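Local coordinates for protein ATP-dependent DNA helicase uvsW (Enterobacteria phage T4, PDB 1RIF) that unwinds and branch-migrates DNA by ATP-driven 3'-5' translocation, serving recombination-dependent repair and reorganization of stalled replication forks, here as its N-terminal part with the helicase ATP-binding region, at residues 223-235 against 248-261. The protein carries 1 engineered substitution. Residues are numbered along the deposited sequence; the frame is centred on the assembly and turned at random.
With AU (gold ion), chain D.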
loop_
_atom_site.group_PDB
_atom_site.type_symbol
_atom_site.label_atom_id
_atom_site.label_comp_id
_atom_site.label_asym_id
_atom_site.label_seq_id
_atom_site.Cartn_x
_atom_site.Cartn_y
_atom_site.Cartn_z
ATOM N N PHE A 223 1.566 13.717 1.438
ATOM C CA PHE A 223 1.752 12.381 0.879
ATOM C C PHE A 223 2.339 12.326 -0.528
ATOM O O PHE A 223 2.691 11.246 -1.004
ATOM C CB PHE A 223 0.423 11.614 0.900
ATOM C CG PHE A 223 -0.134 11.408 2.284
ATOM C CD1 PHE A 223 -0.892 12.402 2.904
ATOM C CD2 PHE A 223 0.135 10.236 2.984
ATOM C CE1 PHE A 223 -1.371 12.234 4.202
ATOM C CE2 PHE A 223 -0.342 10.058 4.289
ATOM C CZ PHE A 223 -1.096 11.059 4.898
ATOM N N SER A 224 2.458 13.472 -1.195
ATOM C CA SER A 224 2.994 13.495 -2.563
ATOM C C SER A 224 4.476 13.120 -2.630
ATOM O O SER A 224 4.960 12.664 -3.662
ATOM C CB SER A 224 2.795 14.878 -3.187
ATOM O OG SER A 224 1.423 15.237 -3.198
ATOM N N GLN A 225 5.181 13.308 -1.519
ATOM C CA GLN A 225 6.610 13.017 -1.438
ATOM C C GLN A 225 6.972 11.542 -1.382
ATOM O O GLN A 225 8.143 11.200 -1.511
ATOM C CB GLN A 225 7.210 13.704 -0.214
ATOM C CG GLN A 225 6.533 13.340 1.094
ATOM C CD GLN A 225 7.080 14.135 2.264
ATOM O OE1 GLN A 225 6.359 14.441 3.217
ATOM N NE2 GLN A 225 8.365 14.464 2.202
ATOM N N PHE A 226 5.986 10.668 -1.209
ATOM C CA PHE A 226 6.284 9.245 -1.108
ATOM C C PHE A 226 6.186 8.428 -2.383
ATOM O O PHE A 226 5.211 8.532 -3.126
ATOM C CB PHE A 226 5.418 8.617 -0.014
ATOM C CG PHE A 226 5.648 9.222 1.338
ATOM C CD1 PHE A 226 4.760 10.163 1.858
ATOM C CD2 PHE A 226 6.795 8.910 2.063
ATOM C CE1 PHE A 226 5.016 10.786 3.078
ATOM C CE2 PHE A 226 7.061 9.530 3.286
ATOM C CZ PHE A 226 6.171 10.470 3.794
ATOM N N GLY A 227 7.221 7.625 -2.635
ATOM C CA GLY A 227 7.242 6.772 -3.807
ATOM C C GLY A 227 6.884 5.343 -3.429
ATOM O O GLY A 227 6.452 4.543 -4.264
ATOM N N MET A 228 7.078 5.023 -2.154
ATOM C CA MET A 228 6.771 3.701 -1.634
ATOM C C MET A 228 6.152 3.841 -0.252
ATOM O O MET A 228 6.537 4.709 0.519
ATOM C CB MET A 228 8.037 2.846 -1.543
ATOM C CG MET A 228 7.806 1.462 -0.951
ATOM S SD MET A 228 9.328 0.487 -0.770
ATOM C CE MET A 228 9.557 -0.095 -2.463
ATOM N N MET A 229 5.179 2.987 0.046
ATOM C CA MET A 229 4.493 2.996 1.338
ATOM C C MET A 229 4.203 1.557 1.750
ATOM O O MET A 229 3.814 0.724 0.927
ATOM C CB MET A 229 3.183 3.804 1.243
ATOM C CG MET A 229 2.325 3.851 2.512
ATOM S SD MET A 229 1.246 2.396 2.790
ATOM C CE MET A 229 -0.004 2.647 1.544
ATOM N N MET A 230 4.411 1.279 3.031
ATOM C CA MET A 230 4.174 -0.038 3.600
ATOM C C MET A 230 3.389 0.084 4.904
ATOM O O MET A 230 3.597 1.020 5.689
ATOM C CB MET A 230 5.499 -0.733 3.922
ATOM C CG MET A 230 6.403 -1.022 2.753
ATOM S SD MET A 230 8.053 -1.402 3.378
ATOM C CE MET A 230 9.029 -0.173 2.556
ATOM N N ASN A 231 2.499 -0.875 5.136
ATOM C CA ASN A 231 1.717 -0.912 6.363
ATOM C C ASN A 231 1.783 -2.335 6.923
ATOM O O ASN A 231 1.181 -3.260 6.373
ATOM C CB ASN A 231 0.263 -0.503 6.092
ATOM C CG ASN A 231 -0.613 -0.564 7.351
ATOM O OD1 ASN A 231 -0.126 -0.451 8.481
ATOM N ND2 ASN A 231 -1.910 -0.720 7.150
ATOM N N ASP A 232 2.551 -2.507 7.995
ATOM C CA ASP A 232 2.682 -3.806 8.637
ATOM C C ASP A 232 1.431 -3.997 9.500
ATOM O O ASP A 232 1.101 -3.131 10.298
ATOM C CB ASP A 232 3.955 -3.840 9.495
ATOM C CG ASP A 232 4.280 -5.233 10.011
ATOM O OD1 ASP A 232 4.308 -6.189 9.209
ATOM O OD2 ASP A 232 4.511 -5.377 11.226
ATOM N N GLU A 233 0.754 -5.131 9.322
ATOM C CA GLU A 233 -0.491 -5.462 10.027
ATOM C C GLU A 233 -1.591 -4.607 9.414
ATOM O O GLU A 233 -2.368 -3.971 10.115
ATOM C CB GLU A 233 -0.392 -5.155 11.526
ATOM C CG GLU A 233 0.632 -5.963 12.263
ATOM C CD GLU A 233 0.300 -7.438 12.284
ATOM O OE1 GLU A 233 0.170 -8.044 11.202
ATOM O OE2 GLU A 233 0.170 -7.998 13.392
ATOM N N CYS A 234 -1.650 -4.594 8.093
ATOM C CA CYS A 234 -2.641 -3.782 7.397
ATOM C C CYS A 234 -4.081 -4.174 7.698
ATOM O O CYS A 234 -5.001 -3.424 7.384
ATOM C CB CYS A 234 -2.384 -3.803 5.880
ATOM S SG CYS A 234 -2.024 -5.427 5.129
ATOM N N HIS A 235 -4.276 -5.336 8.316
ATOM C CA HIS A 235 -5.624 -5.789 8.644
ATOM C C HIS A 235 -6.184 -4.984 9.820
ATOM O O HIS A 235 -7.384 -5.012 10.096
ATOM C CB HIS A 235 -5.634 -7.310 8.937
ATOM C CG HIS A 235 -4.771 -7.720 10.089
ATOM N ND1 HIS A 235 -5.269 -7.917 11.360
ATOM C CD2 HIS A 235 -3.442 -7.956 10.168
ATOM C CE1 HIS A 235 -4.283 -8.257 12.171
ATOM N NE2 HIS A 235 -3.165 -8.288 11.472
ATOM N N GLY A 248 -4.008 11.116 -1.373
ATOM C CA GLY A 248 -2.789 11.878 -1.155
ATOM C C GLY A 248 -1.535 11.212 -1.696
ATOM O O GLY A 248 -0.568 11.890 -2.045
ATOM N N LEU A 249 -1.540 9.885 -1.760
ATOM C CA LEU A 249 -0.389 9.135 -2.261
ATOM C C LEU A 249 -0.499 9.006 -3.775
ATOM O O LEU A 249 -0.604 7.902 -4.311
ATOM C CB LEU A 249 -0.360 7.740 -1.626
ATOM C CG LEU A 249 -0.127 7.673 -0.116
ATOM C CD1 LEU A 249 -0.552 6.311 0.408
ATOM C CD2 LEU A 249 1.339 7.947 0.190
ATOM N N ASN A 250 -0.468 10.140 -4.466
ATOM C CA ASN A 250 -0.613 10.132 -5.915
ATOM C C ASN A 250 0.662 9.766 -6.660
ATOM O O ASN A 250 0.617 9.471 -7.845
ATOM C CB ASN A 250 -1.142 11.492 -6.388
ATOM C CG ASN A 250 -0.174 12.620 -6.122
ATOM O OD1 ASN A 250 0.355 12.752 -5.018
ATOM N ND2 ASN A 250 0.063 13.447 -7.135
ATOM N N ASN A 251 1.793 9.783 -5.961
ATOM C CA ASN A 251 3.077 9.429 -6.560
ATOM C C ASN A 251 3.610 8.113 -6.000
ATOM O O ASN A 251 4.735 7.723 -6.315
ATOM C CB ASN A 251 4.126 10.513 -6.287
ATOM C CG ASN A 251 3.795 11.826 -6.953
ATOM O OD1 ASN A 251 3.460 11.864 -8.138
ATOM N ND2 ASN A 251 3.898 12.916 -6.202
ATOM N N CYS A 252 2.801 7.441 -5.181
ATOM C CA CYS A 252 3.195 6.190 -4.531
ATOM C C CYS A 252 3.098 4.950 -5.410
ATOM O O CYS A 252 2.160 4.159 -5.308
ATOM C CB CYS A 252 2.376 5.981 -3.258
ATOM S SG CYS A 252 3.268 5.064 -1.987
ATOM N N MET A 253 4.120 4.782 -6.242
ATOM C CA MET A 253 4.233 3.687 -7.181
ATOM C C MET A 253 4.246 2.325 -6.479
ATOM O O MET A 253 3.665 1.357 -6.977
ATOM C CB MET A 253 5.515 3.892 -7.987
ATOM C CG MET A 253 5.620 3.099 -9.269
ATOM S SD MET A 253 7.330 3.132 -9.879
ATOM C CE MET A 253 7.874 4.806 -9.346
ATOM N N PHE A 254 4.915 2.247 -5.334
ATOM C CA PHE A 254 4.974 0.994 -4.587
ATOM C C PHE A 254 4.139 1.104 -3.322
ATOM O O PHE A 254 4.220 2.089 -2.595
ATOM C CB PHE A 254 6.414 0.632 -4.184
ATOM C CG PHE A 254 7.337 0.378 -5.345
ATOM C CD1 PHE A 254 8.044 1.425 -5.935
ATOM C CD2 PHE A 254 7.492 -0.909 -5.854
ATOM C CE1 PHE A 254 8.891 1.197 -7.012
ATOM C CE2 PHE A 254 8.338 -1.152 -6.931
ATOM C CZ PHE A 254 9.041 -0.092 -7.513
ATOM N N LYS A 255 3.328 0.087 -3.070
ATOM C CA LYS A 255 2.495 0.052 -1.885
ATOM C C LYS A 255 2.373 -1.384 -1.449
ATOM O O LYS A 255 2.052 -2.252 -2.255
ATOM C CB LYS A 255 1.116 0.658 -2.161
ATOM C CG LYS A 255 1.152 2.179 -2.240
ATOM C CD LYS A 255 -0.225 2.809 -2.083
ATOM C CE LYS A 255 -1.084 2.591 -3.304
ATOM N NZ LYS A 255 -2.416 3.203 -3.112
ATOM N N PHE A 256 2.652 -1.632 -0.173
ATOM C CA PHE A 256 2.587 -2.979 0.377
ATOM C C PHE A 256 1.884 -3.069 1.722
ATOM O O PHE A 256 2.077 -2.238 2.605
ATOM C CB PHE A 256 3.996 -3.567 0.525
ATOM C CG PHE A 256 4.798 -3.537 -0.749
ATOM C CD1 PHE A 256 5.902 -2.703 -0.872
ATOM C CD2 PHE A 256 4.428 -4.320 -1.835
ATOM C CE1 PHE A 256 6.625 -2.649 -2.068
ATOM C CE2 PHE A 256 5.140 -4.273 -3.023
ATOM C CZ PHE A 256 6.240 -3.435 -3.141
ATOM N N GLY A 257 1.049 -4.090 1.850
ATOM C CA GLY A 257 0.364 -4.347 3.099
ATOM C C GLY A 257 0.909 -5.695 3.535
ATOM O O GLY A 257 1.058 -6.586 2.706
ATOM N N LEU A 258 1.253 -5.849 4.806
ATOM C CA LEU A 258 1.764 -7.133 5.288
ATOM C C LEU A 258 0.850 -7.632 6.399
ATOM O O LEU A 258 0.539 -6.898 7.346
ATOM C CB LEU A 258 3.201 -7.003 5.810
ATOM C CG LEU A 258 4.275 -6.732 4.755
ATOM C CD1 LEU A 258 4.282 -5.244 4.387
ATOM C CD2 LEU A 258 5.628 -7.162 5.303
ATOM N N SER A 259 0.419 -8.882 6.296
ATOM C CA SER A 259 -0.488 -9.397 7.298
ATOM C C SER A 259 -0.665 -10.898 7.238
ATOM O O SER A 259 -0.733 -11.481 6.162
ATOM C CB SER A 259 -1.845 -8.710 7.127
ATOM O OG SER A 259 -2.827 -9.273 7.966
ATOM N N GLY A 260 -0.743 -11.517 8.409
ATOM C CA GLY A 260 -0.951 -12.950 8.471
ATOM C C GLY A 260 -2.422 -13.234 8.735
ATOM O O GLY A 260 -2.860 -14.383 8.703
ATOM N N SER A 261 -3.185 -12.174 8.979
ATOM C CA SER A 261 -4.610 -12.287 9.270
ATOM C C SER A 261 -5.487 -11.424 8.347
ATOM O O SER A 261 -6.036 -10.410 8.780
ATOM C CB SER A 261 -4.850 -11.878 10.724
ATOM O OG SER A 261 -3.904 -12.493 11.584
HETATM AU AU AU D . -4.379 -6.331 5.011
HETATM O O HOH W 1 2.481 9.882 -3.211
HETATM O O HOH W 2 -0.424 -10.499 10.925
#
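Strands 228-232 and 254-258 run parallel, their axes 4.6 Å apart at closest approach and 5° from exact alignment; backbone donors alternate between them, from Phe254 N to Gly227 O, then Met229 N to Phe254 O, on to Glu233 N to Leu258 O. They are neighbours in the parallel sheet of the RecA-like P-loop NTPase domain of an SF2 helicase, joined through helix 239-245 as a beta-alpha-beta crossover, and the first runs into the predicted DEAH-box motif, here Asp232-Glu233-Cys234-His235.

Facing helix 141-155, Met228 keeps CG anti to its own N (chi1 178°) then bends, bringing CE within 3.7 Å of Phe254 CB and to the in-plane edge of the Phe256 ring, 3.9 Å from CE1. Met230 lies alongside Phe256, pointing the same way, CG meeting the ring edge at CD1. The other face carries Met229, whose CB rests 3.5 Å from Cys252 SG; its twice-bent chain sets CE 3.6 Å from Lys255 CD and against Leu249 CD1.

Before the strands, Asn251 ND2 bonds almost straight (170°) to Ser224 O, and water 1 bridges Phe223 O and Phe226 O to Asn251 N. Beyond them Leu258 O takes two donors, Glu233 N nearly along the C=O axis and Cys234 N from above the carbonyl plane. Cys234 SG sits 3.3 Å from Gly257 CA and binds a gold ion. Glu233 OE1 and Asp232 OD1 both form salt bridges with Arg141, an engineered residue in the predicted ATP site. Ser261 CB lies over one face of the His235 imidazole in a CH-pi contact, 3.9 Å from the ring centroid.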